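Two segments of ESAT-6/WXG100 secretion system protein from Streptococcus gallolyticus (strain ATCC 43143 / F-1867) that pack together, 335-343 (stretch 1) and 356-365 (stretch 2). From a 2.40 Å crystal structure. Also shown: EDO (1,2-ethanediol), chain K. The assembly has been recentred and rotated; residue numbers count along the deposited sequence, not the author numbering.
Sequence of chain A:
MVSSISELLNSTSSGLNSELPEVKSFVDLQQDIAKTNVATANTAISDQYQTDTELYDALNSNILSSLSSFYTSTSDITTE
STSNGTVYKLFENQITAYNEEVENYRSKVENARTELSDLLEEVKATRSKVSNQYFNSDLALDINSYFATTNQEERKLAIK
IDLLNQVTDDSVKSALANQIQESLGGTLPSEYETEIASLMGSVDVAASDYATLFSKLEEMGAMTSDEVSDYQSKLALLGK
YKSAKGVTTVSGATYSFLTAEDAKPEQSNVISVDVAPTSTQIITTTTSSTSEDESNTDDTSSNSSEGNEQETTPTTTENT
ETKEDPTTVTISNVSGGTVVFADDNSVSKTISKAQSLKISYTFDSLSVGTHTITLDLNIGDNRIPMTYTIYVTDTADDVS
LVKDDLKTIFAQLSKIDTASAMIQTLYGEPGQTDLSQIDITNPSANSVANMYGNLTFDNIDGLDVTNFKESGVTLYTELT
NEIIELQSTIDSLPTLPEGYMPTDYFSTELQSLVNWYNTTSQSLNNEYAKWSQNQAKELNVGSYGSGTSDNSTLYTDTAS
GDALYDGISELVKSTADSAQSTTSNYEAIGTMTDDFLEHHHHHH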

# COMPACT_ATOMS: atom_id res chain seq x y z
N SER A 335 -63.11 -0.60 10.33
CA SER A 335 -61.92 0.21 10.49
C SER A 335 -60.83 -0.35 9.59
O SER A 335 -60.84 -1.54 9.26
CB SER A 335 -61.43 0.24 11.94
OG SER A 335 -60.71 -0.94 12.25
N GLY A 336 -59.89 0.51 9.21
CA GLY A 336 -58.78 0.12 8.36
C GLY A 336 -59.03 0.27 6.88
O GLY A 336 -58.13 -0.00 6.08
N GLY A 337 -60.23 0.71 6.48
CA GLY A 337 -60.56 0.83 5.08
C GLY A 337 -62.05 1.01 4.93
O GLY A 337 -62.74 1.37 5.88
N THR A 338 -62.55 0.75 3.72
CA THR A 338 -63.97 0.83 3.42
C THR A 338 -64.49 -0.55 3.05
O THR A 338 -63.90 -1.23 2.21
CB THR A 338 -64.25 1.83 2.30
OG1 THR A 338 -63.52 1.46 1.13
CG2 THR A 338 -63.84 3.24 2.71
N VAL A 339 -65.59 -0.95 3.68
CA VAL A 339 -66.21 -2.24 3.42
C VAL A 339 -67.67 -1.99 3.09
O VAL A 339 -68.40 -1.38 3.89
CB VAL A 339 -66.07 -3.20 4.62
CG1 VAL A 339 -66.56 -4.58 4.25
CG2 VAL A 339 -64.62 -3.25 5.07
N VAL A 340 -68.10 -2.44 1.91
CA VAL A 340 -69.43 -2.14 1.40
C VAL A 340 -69.87 -3.27 0.48
O VAL A 340 -69.03 -3.98 -0.09
CB VAL A 340 -69.45 -0.78 0.65
CG1 VAL A 340 -69.02 0.36 1.58
CG2 VAL A 340 -68.56 -0.84 -0.58
N PHE A 341 -71.18 -3.45 0.36
CA PHE A 341 -71.72 -4.41 -0.60
C PHE A 341 -71.42 -3.95 -2.02
O PHE A 341 -71.55 -2.77 -2.35
CB PHE A 341 -73.23 -4.58 -0.40
CG PHE A 341 -73.59 -5.29 0.87
CD1 PHE A 341 -73.25 -6.62 1.05
CD2 PHE A 341 -74.28 -4.64 1.87
CE1 PHE A 341 -73.58 -7.28 2.22
CE2 PHE A 341 -74.61 -5.29 3.05
CZ PHE A 341 -74.26 -6.61 3.22
N ALA A 342 -71.03 -4.90 -2.87
CA ALA A 342 -70.42 -4.56 -4.15
C ALA A 342 -71.41 -3.89 -5.11
O ALA A 342 -71.04 -2.97 -5.84
CB ALA A 342 -69.82 -5.80 -4.80
N ASP A 343 -72.66 -4.34 -5.12
CA ASP A 343 -73.59 -3.86 -6.14
C ASP A 343 -74.24 -2.53 -5.76
O ASP A 343 -74.55 -1.73 -6.65
CB ASP A 343 -74.67 -4.91 -6.40
CG ASP A 343 -75.53 -5.19 -5.19
OD1 ASP A 343 -75.19 -4.70 -4.09
OD2 ASP A 343 -76.55 -5.90 -5.33
N SER A 356 -76.64 -15.09 -2.34
CA SER A 356 -75.21 -14.80 -2.21
C SER A 356 -75.00 -13.30 -2.30
O SER A 356 -75.61 -12.62 -3.13
CB SER A 356 -74.40 -15.51 -3.30
OG SER A 356 -74.60 -16.91 -3.26
N LEU A 357 -74.13 -12.78 -1.43
CA LEU A 357 -73.81 -11.36 -1.40
C LEU A 357 -72.32 -11.17 -1.58
O LEU A 357 -71.51 -11.94 -1.05
CB LEU A 357 -74.26 -10.71 -0.08
CG LEU A 357 -75.75 -10.76 0.25
CD1 LEU A 357 -76.02 -10.10 1.60
CD2 LEU A 357 -76.58 -10.10 -0.85
N LYS A 358 -71.95 -10.14 -2.34
CA LYS A 358 -70.56 -9.81 -2.62
C LYS A 358 -70.18 -8.57 -1.82
O LYS A 358 -70.93 -7.58 -1.81
CB LYS A 358 -70.35 -9.58 -4.12
CG LYS A 358 -71.03 -10.62 -4.99
CD LYS A 358 -70.25 -11.92 -5.04
CE LYS A 358 -68.99 -11.76 -5.88
NZ LYS A 358 -69.32 -11.31 -7.26
N ILE A 359 -69.04 -8.62 -1.15
CA ILE A 359 -68.57 -7.53 -0.31
C ILE A 359 -67.22 -7.07 -0.81
O ILE A 359 -66.29 -7.87 -0.95
CB ILE A 359 -68.49 -7.96 1.17
CG1 ILE A 359 -69.87 -8.45 1.64
CG2 ILE A 359 -68.01 -6.81 2.03
CD1 ILE A 359 -69.90 -8.91 3.08
N SER A 360 -67.11 -5.77 -1.08
CA SER A 360 -65.86 -5.15 -1.49
C SER A 360 -65.21 -4.47 -0.30
O SER A 360 -65.87 -3.69 0.41
CB SER A 360 -66.10 -4.12 -2.61
OG SER A 360 -65.09 -3.13 -2.62
N TYR A 361 -63.94 -4.76 -0.06
CA TYR A 361 -63.18 -4.08 0.97
C TYR A 361 -61.92 -3.49 0.36
O TYR A 361 -61.35 -4.03 -0.59
CB TYR A 361 -62.83 -5.01 2.14
CG TYR A 361 -61.94 -6.20 1.81
CD1 TYR A 361 -60.56 -6.05 1.69
CD2 TYR A 361 -62.48 -7.47 1.66
CE1 TYR A 361 -59.75 -7.14 1.40
CE2 TYR A 361 -61.68 -8.56 1.38
CZ TYR A 361 -60.32 -8.39 1.25
OH TYR A 361 -59.52 -9.48 0.96
N THR A 362 -61.50 -2.35 0.90
CA THR A 362 -60.39 -1.58 0.36
C THR A 362 -59.58 -1.03 1.53
O THR A 362 -60.09 -0.21 2.30
CB THR A 362 -60.89 -0.44 -0.53
OG1 THR A 362 -61.64 -0.98 -1.63
CG2 THR A 362 -59.71 0.37 -1.08
N PHE A 363 -58.34 -1.49 1.67
CA PHE A 363 -57.46 -0.93 2.67
C PHE A 363 -57.29 0.57 2.43
O PHE A 363 -57.46 1.06 1.31
CB PHE A 363 -56.10 -1.63 2.66
CG PHE A 363 -56.16 -3.07 3.08
CD1 PHE A 363 -56.21 -4.08 2.13
CD2 PHE A 363 -56.18 -3.42 4.42
CE1 PHE A 363 -56.28 -5.41 2.52
CE2 PHE A 363 -56.25 -4.74 4.81
CZ PHE A 363 -56.30 -5.74 3.86
N ASP A 364 -56.97 1.30 3.50
CA ASP A 364 -56.89 2.75 3.39
C ASP A 364 -55.66 3.19 2.60
O ASP A 364 -55.68 4.26 1.97
CB ASP A 364 -56.90 3.40 4.77
CG ASP A 364 -55.74 2.95 5.65
OD1 ASP A 364 -54.87 2.20 5.16
OD2 ASP A 364 -55.70 3.36 6.83
N SER A 365 -54.59 2.40 2.60
CA SER A 365 -53.39 2.75 1.86
C SER A 365 -52.58 1.48 1.59
O SER A 365 -52.83 0.42 2.17
CB SER A 365 -52.54 3.78 2.61
OG SER A 365 -51.76 3.16 3.63
C1 EDO K . -52.58 1.53 8.65
O1 EDO K . -53.93 1.17 8.35
C2 EDO K . -52.42 3.05 8.59
O2 EDO K . -52.68 3.51 7.26

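Strands 337-341 and 356-363 run antiparallel, their N-to-C directions 162° apart and their axes approaching to 4.6 Å. Two hydrogen-bonded pairs set the register. Thr-338 N donates to Thr-362 O (3.0 Å) and Thr-362 N to Thr-338 O (3.0 Å); Val-340 N donates to Ser-360 O (3.0 Å) and Ser-360 N to Val-340 O (2.8 Å). Past the strand end, Ala-342 N still reaches Lys-358 O at 2.9 Å, whereas at the other end the bond from Asp-364 N to Gly-336 O (3.1 Å) is weak.

Glycine suits position 337: Gly-337 CA lies 3.0 Å from Thr-362 O, and a CB there would clash with that oxygen. Gly-336, with phi near 90°, would jam a CB against the preceding carbonyl.

Alternation then sorts the side chains. The buried face carries Val-339, Phe-341, Ile-359 and Tyr-361. Val-339 CG1 meets Ile-359 CG2 at 3.5 Å, and the Phe-341 ring extends the apolar row, with Phe-341 CD1 3.9 Å from Ile-359 CG1 and Phe-341 CE1 3.8 Å from Leu-357 CD1. Tyr-361 packs its CB 3.9 Å from Val-339 CG2 while its ring leads away.

The more exposed face takes Thr-338, Val-340, Ser-360 and Thr-362, mostly small hydroxyl residues; Thr-338 OG1 lies 3.6 Å from Thr-362 CB.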